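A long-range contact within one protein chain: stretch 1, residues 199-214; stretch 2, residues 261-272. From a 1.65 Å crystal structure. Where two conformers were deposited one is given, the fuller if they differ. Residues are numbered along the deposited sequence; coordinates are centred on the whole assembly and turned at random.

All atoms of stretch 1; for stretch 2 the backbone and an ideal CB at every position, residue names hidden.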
ATOM      1  N   CYS A 199      -5.272  17.089 -27.825  1.00 22.97           N
ATOM      2  CA  CYS A 199      -5.929  17.291 -26.534  1.00 23.39           C
ATOM      3  C   CYS A 199      -5.738  18.709 -26.038  1.00 22.28           C
ATOM      4  O   CYS A 199      -6.686  19.386 -25.687  1.00 23.20           O
ATOM      5  CB  CYS A 199      -5.445  16.266 -25.491  1.00 23.49           C
ATOM      6  SG  CYS A 199      -5.853  14.569 -25.962  1.00 25.62           S
ATOM      7  N   TRP A 200      -4.503  19.176 -26.041  1.00 23.33           N
ATOM      8  CA  TRP A 200      -4.222  20.554 -25.652  1.00 23.45           C
ATOM      9  C   TRP A 200      -5.072  21.527 -26.469  1.00 23.88           C
ATOM     10  O   TRP A 200      -5.672  22.447 -25.920  1.00 24.39           O
ATOM     11  CB  TRP A 200      -2.721  20.861 -25.802  1.00 22.98           C
ATOM     12  CG  TRP A 200      -2.320  22.224 -25.289  1.00 22.49           C
ATOM     13  CD1 TRP A 200      -1.875  22.546 -24.040  1.00 25.25           C
ATOM     14  CD2 TRP A 200      -2.372  23.447 -26.019  1.00 23.28           C
ATOM     15  NE1 TRP A 200      -1.644  23.897 -23.947  1.00 25.38           N
ATOM     16  CE2 TRP A 200      -1.954  24.481 -25.140  1.00 24.48           C
ATOM     17  CE3 TRP A 200      -2.729  23.785 -27.334  1.00 24.94           C
ATOM     18  CZ2 TRP A 200      -1.855  25.817 -25.546  1.00 26.72           C
ATOM     19  CZ3 TRP A 200      -2.688  25.115 -27.711  1.00 27.99           C
ATOM     20  CH2 TRP A 200      -2.243  26.118 -26.811  1.00 26.00           C
ATOM     21  N   GLU A 201      -5.134  21.327 -27.773  1.00 24.50           N
ATOM     22  CA  GLU A 201      -5.852  22.270 -28.658  1.00 25.78           C
ATOM     23  C   GLU A 201      -7.341  22.381 -28.324  1.00 24.71           C
ATOM     24  O   GLU A 201      -7.950  23.439 -28.490  1.00 24.87           O
ATOM     25  CB  GLU A 201      -5.664  21.867 -30.110  1.00 27.32           C
ATOM     26  CG  GLU A 201      -4.244  22.109 -30.589  0.65 31.09           C
ATOM     27  CD  GLU A 201      -3.895  21.459 -31.922  0.65 36.37           C
ATOM     28  OE1 GLU A 201      -4.735  20.727 -32.518  0.65 39.41           O
ATOM     29  OE2 GLU A 201      -2.748  21.697 -32.370  0.65 39.58           O
ATOM     30  N   ALA A 202      -7.922  21.274 -27.892  1.00 22.51           N
ATOM     31  CA  ALA A 202      -9.367  21.211 -27.604  1.00 22.40           C
ATOM     32  C   ALA A 202      -9.763  21.831 -26.258  1.00 21.87           C
ATOM     33  O   ALA A 202     -10.913  22.216 -26.085  1.00 22.00           O
ATOM     34  CB  ALA A 202      -9.847  19.777 -27.671  1.00 22.26           C
ATOM     35  N   LEU A 203      -8.839  21.891 -25.308  1.00 22.02           N
ATOM     36  CA  LEU A 203      -9.131  22.351 -23.944  1.00 21.71           C
ATOM     37  C   LEU A 203      -9.235  23.862 -23.822  1.00 23.84           C
ATOM     38  O   LEU A 203      -8.475  24.585 -24.471  1.00 23.94           O
ATOM     39  CB  LEU A 203      -8.061  21.842 -22.993  1.00 22.80           C
ATOM     40  CG  LEU A 203      -8.181  20.353 -22.683  1.00 22.25           C
ATOM     41  CD1 LEU A 203      -6.941  19.817 -22.100  1.00 24.56           C
ATOM     42  CD2 LEU A 203      -9.324  20.184 -21.724  1.00 24.92           C
ATOM     43  N   LYS A 204     -10.170  24.334 -23.010  1.00 23.13           N
ATOM     44  CA  LYS A 204     -10.200  25.757 -22.617  1.00 24.29           C
ATOM     45  C   LYS A 204      -8.946  26.116 -21.786  1.00 24.52           C
ATOM     46  O   LYS A 204      -8.268  25.234 -21.239  1.00 23.81           O
ATOM     47  CB  LYS A 204     -11.458  26.052 -21.795  1.00 24.09           C
ATOM     48  CG  LYS A 204     -11.472  25.432 -20.427  1.00 23.46           C
ATOM     49  CD  LYS A 204     -12.728  25.696 -19.620  1.00 24.96           C
ATOM     50  CE  LYS A 204     -12.559  25.249 -18.179  1.00 26.50           C
ATOM     51  NZ  LYS A 204     -13.802  25.396 -17.369  1.00 26.30           N
ATOM     52  N   GLY A 205      -8.645  27.411 -21.712  1.00 24.75           N
ATOM     53  CA  GLY A 205      -7.668  27.910 -20.758  1.00 24.66           C
ATOM     54  C   GLY A 205      -8.042  27.496 -19.362  1.00 24.27           C
ATOM     55  O   GLY A 205      -9.154  27.734 -18.899  1.00 24.60           O
ATOM     56  N   GLY A 206      -7.115  26.832 -18.675  1.00 23.28           N
ATOM     57  CA  GLY A 206      -7.378  26.302 -17.356  1.00 23.90           C
ATOM     58  C   GLY A 206      -8.133  24.978 -17.391  1.00 24.21           C
ATOM     59  O   GLY A 206      -8.496  24.448 -16.347  1.00 24.92           O
ATOM     60  N   GLY A 207      -8.343  24.427 -18.578  1.00 22.71           N
ATOM     61  CA  GLY A 207      -9.033  23.128 -18.701  1.00 22.51           C
ATOM     62  C   GLY A 207      -8.158  21.986 -18.169  1.00 23.01           C
ATOM     63  O   GLY A 207      -6.921  22.079 -18.102  1.00 22.74           O
ATOM     64  N   ARG A 208      -8.807  20.889 -17.833  1.00 23.93           N
ATOM     65  CA  ARG A 208      -8.135  19.799 -17.157  1.00 23.95           C
ATOM     66  C   ARG A 208      -8.081  18.545 -18.020  1.00 22.96           C
ATOM     67  O   ARG A 208      -9.054  18.137 -18.671  1.00 22.29           O
ATOM     68  CB  ARG A 208      -8.842  19.492 -15.861  1.00 25.38           C
ATOM     69  CG  ARG A 208      -8.854  20.675 -14.903  1.00 29.28           C
ATOM     70  CD  ARG A 208      -9.655  20.453 -13.621  1.00 32.77           C
ATOM     71  NE  ARG A 208      -9.333  21.536 -12.660  1.00 37.03           N
ATOM     72  CZ  ARG A 208      -9.956  22.700 -12.634  1.00 38.68           C
ATOM     73  NH1 ARG A 208     -10.914  22.970 -13.506  1.00 40.94           N
ATOM     74  NH2 ARG A 208      -9.609  23.620 -11.752  1.00 42.47           N
ATOM     75  N   PHE A 209      -6.914  17.931 -18.001  1.00 22.27           N
ATOM     76  CA  PHE A 209      -6.580  16.757 -18.784  1.00 21.76           C
ATOM     77  C   PHE A 209      -6.284  15.581 -17.845  1.00 21.89           C
ATOM     78  O   PHE A 209      -5.595  15.758 -16.836  1.00 20.84           O
ATOM     79  CB  PHE A 209      -5.301  17.085 -19.601  1.00 21.73           C
ATOM     80  CG  PHE A 209      -4.675  15.887 -20.275  1.00 21.84           C
ATOM     81  CD1 PHE A 209      -3.685  15.130 -19.648  1.00 21.62           C
ATOM     82  CD2 PHE A 209      -5.152  15.439 -21.491  1.00 24.58           C
ATOM     83  CE1 PHE A 209      -3.136  14.002 -20.263  1.00 23.48           C
ATOM     84  CE2 PHE A 209      -4.590  14.327 -22.131  1.00 22.46           C
ATOM     85  CZ  PHE A 209      -3.585  13.605 -21.497  1.00 22.34           C
ATOM     86  N   ALA A 210      -6.762  14.382 -18.186  1.00 21.47           N
ATOM     87  CA  ALA A 210      -6.330  13.146 -17.501  1.00 21.63           C
ATOM     88  C   ALA A 210      -6.137  12.039 -18.501  1.00 22.24           C
ATOM     89  O   ALA A 210      -6.835  11.995 -19.518  1.00 20.79           O
ATOM     90  CB  ALA A 210      -7.314  12.728 -16.400  1.00 22.69           C
ATOM     91  N   THR A 211      -5.203  11.136 -18.218  1.00 21.73           N
ATOM     92  CA  THR A 211      -5.045   9.912 -18.999  1.00 22.64           C
ATOM     93  C   THR A 211      -4.635   8.774 -18.030  1.00 23.18           C
ATOM     94  O   THR A 211      -4.270   9.016 -16.858  1.00 23.61           O
ATOM     95  CB  THR A 211      -4.052  10.128 -20.151  1.00 23.97           C
ATOM     96  OG1 THR A 211      -4.064   8.985 -21.063  1.00 25.65           O
ATOM     97  CG2 THR A 211      -2.616  10.232 -19.694  1.00 24.30           C
ATOM     98  N   VAL A 212      -4.760   7.544 -18.497  1.00 23.12           N
ATOM     99  CA  VAL A 212      -4.350   6.383 -17.715  1.00 23.62           C
ATOM    100  C   VAL A 212      -3.337   5.596 -18.527  1.00 24.62           C
ATOM    101  O   VAL A 212      -3.447   5.520 -19.769  1.00 24.66           O
ATOM    102  CB  VAL A 212      -5.530   5.499 -17.363  1.00 24.18           C
ATOM    103  CG1 VAL A 212      -6.417   6.186 -16.317  1.00 25.57           C
ATOM    104  CG2 VAL A 212      -6.358   5.110 -18.635  1.00 27.72           C
ATOM    105  N   CYS A 213      -2.325   5.063 -17.845  1.00 24.56           N
ATOM    106  CA  CYS A 213      -1.266   4.281 -18.458  1.00 25.25           C
ATOM    107  C   CYS A 213      -1.088   3.004 -17.634  1.00 24.93           C
ATOM    108  O   CYS A 213      -1.013   3.060 -16.423  1.00 24.65           O
ATOM    109  CB  CYS A 213       0.065   5.061 -18.457  1.00 25.29           C
ATOM    110  SG  CYS A 213       0.103   6.498 -19.533  1.00 28.52           S
ATOM    111  N   PRO A 214      -1.036   1.847 -18.270  1.00 25.04           N
ATOM    112  CA  PRO A 214      -0.815   0.610 -17.561  1.00 24.63           C
ATOM    113  C   PRO A 214       0.602   0.352 -17.076  1.00 24.06           C
ATOM    114  O   PRO A 214       0.753  -0.425 -16.140  1.00 25.08           O
ATOM    115  CB  PRO A 214      -1.206  -0.464 -18.589  1.00 27.07           C
ATOM    116  CG  PRO A 214      -0.988   0.121 -19.869  1.00 28.36           C
ATOM    117  CD  PRO A 214      -1.318   1.606 -19.695  1.00 27.42           C
ATOM    118  N   UNK A 261      -4.313  -1.285 -11.310  1.00 37.84           N
ATOM    119  CA  UNK A 261      -5.181  -1.044 -12.454  1.00 36.05           C
ATOM    120  C   UNK A 261      -4.446  -0.142 -13.465  1.00 35.34           C
ATOM    121  O   UNK A 261      -4.131  -0.584 -14.597  1.00 36.79           O
ATOM    122  CB  UNK A 261      -6.499  -0.409 -12.008  1.00 36.05           C
ATOM    123  N   UNK A 262      -4.101   1.068 -13.020  1.00 32.01           N
ATOM    124  CA  UNK A 262      -3.543   2.078 -13.912  1.00 30.11           C
ATOM    125  C   UNK A 262      -2.830   3.215 -13.167  1.00 27.44           C
ATOM    126  O   UNK A 262      -3.233   3.601 -12.078  1.00 27.77           O
ATOM    127  CB  UNK A 262      -4.658   2.658 -14.785  1.00 30.11           C
ATOM    128  N   UNK A 263      -1.787   3.763 -13.791  1.00 23.58           N
ATOM    129  CA  UNK A 263      -1.180   5.025 -13.378  1.00 22.49           C
ATOM    130  C   UNK A 263      -2.059   6.114 -13.972  1.00 22.52           C
ATOM    131  O   UNK A 263      -2.421   6.030 -15.131  1.00 23.39           O
ATOM    132  CB  UNK A 263       0.275   5.149 -13.834  1.00 22.49           C
ATOM    133  N   UNK A 264      -2.434   7.088 -13.157  1.00 21.15           N
ATOM    134  CA  UNK A 264      -3.260   8.193 -13.595  1.00 21.92           C
ATOM    135  C   UNK A 264      -2.430   9.458 -13.701  1.00 23.71           C
ATOM    136  O   UNK A 264      -1.757   9.831 -12.727  1.00 24.48           O
ATOM    137  CB  UNK A 264      -4.437   8.400 -12.640  1.00 21.92           C
ATOM    138  N   UNK A 265      -2.510  10.135 -14.838  1.00 22.48           N
ATOM    139  CA  UNK A 265      -1.731  11.341 -15.068  1.00 22.15           C
ATOM    140  C   UNK A 265      -2.662  12.493 -15.320  1.00 22.69           C
ATOM    141  O   UNK A 265      -3.580  12.354 -16.121  1.00 23.15           O
ATOM    142  CB  UNK A 265      -0.763  11.164 -16.239  1.00 22.15           C
ATOM    143  N   UNK A 266      -2.415  13.619 -14.647  1.00 22.09           N
ATOM    144  CA  UNK A 266      -3.258  14.807 -14.771  1.00 21.05           C
ATOM    145  C   UNK A 266      -2.413  16.001 -15.148  1.00 22.35           C
ATOM    146  O   UNK A 266      -1.243  16.075 -14.789  1.00 23.47           O
ATOM    147  CB  UNK A 266      -4.016  15.082 -13.471  1.00 21.05           C
ATOM    148  N   UNK A 267      -3.015  16.970 -15.831  1.00 21.57           N
ATOM    149  CA  UNK A 267      -2.365  18.215 -16.186  1.00 21.69           C
ATOM    150  C   UNK A 267      -3.447  19.274 -16.450  1.00 22.60           C
ATOM    151  O   UNK A 267      -4.601  18.945 -16.724  1.00 23.13           O
ATOM    152  CB  UNK A 267      -1.458  18.030 -17.404  1.00 21.69           C
ATOM    153  N   UNK A 268      -3.054  20.537 -16.321  1.00 21.99           N
ATOM    154  CA  UNK A 268      -3.928  21.678 -16.569  1.00 22.03           C
ATOM    155  C   UNK A 268      -3.385  22.487 -17.723  1.00 22.93           C
ATOM    156  O   UNK A 268      -2.218  22.860 -17.685  1.00 21.62           O
ATOM    157  CB  UNK A 268      -4.067  22.550 -15.320  1.00 22.03           C
ATOM    158  N   UNK A 269      -4.229  22.760 -18.710  1.00 22.89           N
ATOM    159  CA  UNK A 269      -3.853  23.560 -19.860  1.00 23.43           C
ATOM    160  C   UNK A 269      -3.715  25.022 -19.514  1.00 23.13           C
ATOM    161  O   UNK A 269      -4.602  25.624 -18.894  1.00 21.95           O
ATOM    162  CB  UNK A 269      -4.879  23.388 -20.982  1.00 23.43           C
ATOM    163  N   UNK A 270      -2.624  25.612 -19.977  1.00 24.06           N
ATOM    164  CA  UNK A 270      -2.469  27.064 -19.987  1.00 24.95           C
ATOM    165  C   UNK A 270      -2.241  27.523 -21.423  1.00 26.38           C
ATOM    166  O   UNK A 270      -1.953  26.711 -22.311  1.00 25.12           O
ATOM    167  CB  UNK A 270      -1.315  27.503 -19.083  1.00 24.95           C
ATOM    168  N   UNK A 271      -2.388  28.817 -21.663  1.00 28.03           N
ATOM    169  CA  UNK A 271      -2.343  29.325 -23.034  1.00 31.12           C
ATOM    170  C   UNK A 271      -0.937  29.308 -23.623  1.00 32.60           C
ATOM    171  O   UNK A 271      -0.770  29.048 -24.809  1.00 33.08           O
ATOM    172  CB  UNK A 271      -2.897  30.750 -23.078  1.00 31.12           C
ATOM    173  N   UNK A 272       0.065  29.566 -22.798  1.00 34.34           N
ATOM    174  CA  UNK A 272       1.431  29.631 -23.314  1.00 37.47           C
ATOM    175  C   UNK A 272       2.429  29.521 -22.189  1.00 39.07           C
ATOM    176  O   UNK A 272       2.106  29.725 -21.024  1.00 37.98           O
ATOM    177  CB  UNK A 272       1.659  30.928 -24.093  1.00 37.47           C
TER

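Stretch 2 runs antiparallel to strand 207-213, and its side chains alternate between the face of Arg-208, Ala-210 and Val-212 and that of Phe-209, Thr-211 and Cys-213. At position 261 the CA-to-CB bond points away and stretch 1 sets no requirement; the residue is Thr-261. At 262 the bond points sideways, with the ideal CB 3.9 Å from Val-212 CB, so a small apolar group would suit, though larger ones are not excluded. Ala-262 places its methyl there.

Position 263 pairs with Cys-213, and its backbone is held by two hydrogen bonds, N to Cys-213 O (2.8 Å) and O to Cys-213 N (2.9 Å). Many side chains could follow. Tyr-263 brings its ring edge to the carbonyls of Cys-213 and Pro-214, with CE1 3.8 Å from Pro-214 O. Position 264 lies beside Val-212, which favours an apolar chain without fixing its shape; Met-264 CG lies 4.2 Å from Val-212 CG1.

At 265 the ideal CB is 4.0 Å from Thr-211 CG2, on the face that also carries the sulfur of Cys-213. A branched aliphatic residue would fit well. Ile-265 extends CD1 to 3.8 Å from Cys-213 SG. Across from 266 stands only the methyl of Ala-210, leaving room for a large apolar group, and Phe-266 uses it, CD2 lying 3.6 Å from Ala-210 CB. At 267 the ideal CB is 4.3 Å from Phe-209 CD1; small or moderate apolar residues would suit, and Ala-267 sets its methyl near that ring. Position 268 faces the Arg-208 side, near the carbonyls of Gly-206 and Gly-207, and a beta-branched or polar residue is plausible. In Thr-268, CG2 comes within 3.8 Å of Gly-206 O.

Position 269 is the most telling. Its CB points toward stretch 1, where the helix ends and the carbonyls of Trp-200 and Leu-203 lie beside the indole face. Such a site calls for a long chain ending in a donor, preferably cationic: lysine, or perhaps arginine. The residue is Lys-269. Its NZ donates hydrogen bonds to Trp-200 O and Leu-203 O, both at 2.8 Å, and sits over the six-membered ring of Trp-200 in a cation-pi contact, while CG packs over the five-membered ring.

Beyond it, the CB bonds of 270, 271 and 272 point away, so side-chain choice is loose. Val-270 contributes its carbonyl, O accepting a weak hydrogen bond from Trp-200 NE1 (3.3 Å). Cys-271 SG lies 4.5 Å from Gly-205 CA, and Arg-272 makes no contact.

Stretch 2, residues 261-272: TAYMIFATKVCR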
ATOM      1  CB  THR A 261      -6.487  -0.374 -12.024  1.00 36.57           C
ATOM      2  OG1 THR A 261      -6.229   0.725 -11.135  1.00 32.91           O
ATOM      3  CG2 THR A 261      -7.326  -1.336 -11.230  1.00 37.57           C
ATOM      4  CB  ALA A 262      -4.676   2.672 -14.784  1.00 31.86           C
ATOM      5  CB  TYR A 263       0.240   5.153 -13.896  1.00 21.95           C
ATOM      6  CG  TYR A 263       1.135   4.057 -13.339  1.00 20.89           C
ATOM      7  CD1 TYR A 263       1.424   2.923 -14.063  1.00 22.44           C
ATOM      8  CD2 TYR A 263       1.618   4.145 -12.034  1.00 24.66           C
ATOM      9  CE1 TYR A 263       2.231   1.925 -13.534  1.00 23.44           C
ATOM     10  CE2 TYR A 263       2.419   3.131 -11.488  1.00 25.53           C
ATOM     11  CZ  TYR A 263       2.723   2.044 -12.248  1.00 23.11           C
ATOM     12  OH  TYR A 263       3.527   1.018 -11.766  1.00 24.38           O
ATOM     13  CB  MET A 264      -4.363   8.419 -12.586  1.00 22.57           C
ATOM     14  CG  MET A 264      -5.246   7.208 -12.427  1.00 23.98           C
ATOM     15  SD  MET A 264      -6.459   7.305 -11.089  1.00 26.25           S
ATOM     16  CE  MET A 264      -5.416   6.974  -9.618  1.00 26.29           C
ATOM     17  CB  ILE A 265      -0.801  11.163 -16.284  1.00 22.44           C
ATOM     18  CG1 ILE A 265       0.112   9.914 -16.137  1.00 23.65           C
ATOM     19  CG2 ILE A 265       0.042  12.403 -16.489  1.00 23.63           C
ATOM     20  CD1 ILE A 265       0.831   9.538 -17.405  1.00 26.27           C
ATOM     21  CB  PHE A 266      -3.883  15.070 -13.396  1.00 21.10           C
ATOM     22  CG  PHE A 266      -4.729  13.927 -12.881  1.00 20.99           C
ATOM     23  CD1 PHE A 266      -4.155  12.941 -12.104  1.00 21.88           C
ATOM     24  CD2 PHE A 266      -6.052  13.825 -13.186  1.00 22.03           C
ATOM     25  CE1 PHE A 266      -4.921  11.846 -11.634  1.00 23.22           C
ATOM     26  CE2 PHE A 266      -6.825  12.753 -12.708  1.00 22.57           C
ATOM     27  CZ  PHE A 266      -6.234  11.766 -11.947  1.00 22.53           C
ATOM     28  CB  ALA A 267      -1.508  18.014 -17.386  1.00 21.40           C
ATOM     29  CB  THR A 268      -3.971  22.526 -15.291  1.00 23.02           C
ATOM     30  OG1 THR A 268      -4.596  21.762 -14.232  1.00 24.52           O
ATOM     31  CG2 THR A 268      -4.819  23.774 -15.490  1.00 24.77           C
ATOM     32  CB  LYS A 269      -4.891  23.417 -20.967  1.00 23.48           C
ATOM     33  CG  LYS A 269      -4.514  24.152 -22.292  1.00 26.18           C
ATOM     34  CD  LYS A 269      -5.627  24.786 -22.884  1.00 29.42           C
ATOM     35  CE  LYS A 269      -5.309  25.723 -24.019  1.00 25.77           C
ATOM     36  NZ  LYS A 269      -5.868  25.185 -25.269  1.00 25.02           N
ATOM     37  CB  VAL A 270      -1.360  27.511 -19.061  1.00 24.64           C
ATOM     38  CG1 VAL A 270      -1.747  27.172 -17.616  1.00 26.07           C
ATOM     39  CG2 VAL A 270       0.011  26.891 -19.453  1.00 23.99           C
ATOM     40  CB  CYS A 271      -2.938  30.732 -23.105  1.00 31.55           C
ATOM     41  SG  CYS A 271      -4.698  30.659 -22.683  1.00 36.71           S
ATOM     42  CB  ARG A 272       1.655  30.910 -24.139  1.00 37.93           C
ATOM     43  CG  ARG A 272       1.076  32.160 -23.521  1.00 40.36           C
ATOM     44  CD  ARG A 272       1.228  33.429 -24.360  1.00 43.07           C
ATOM     45  NE  ARG A 272       1.159  34.602 -23.495  1.00 47.85           N
ATOM     46  CZ  ARG A 272       1.270  35.871 -23.906  1.00 51.75           C
ATOM     47  NH1 ARG A 272       1.466  36.168 -25.189  1.00 52.14           N
ATOM     48  NH2 ARG A 272       1.195  36.851 -23.009  1.00 53.34           N
TER
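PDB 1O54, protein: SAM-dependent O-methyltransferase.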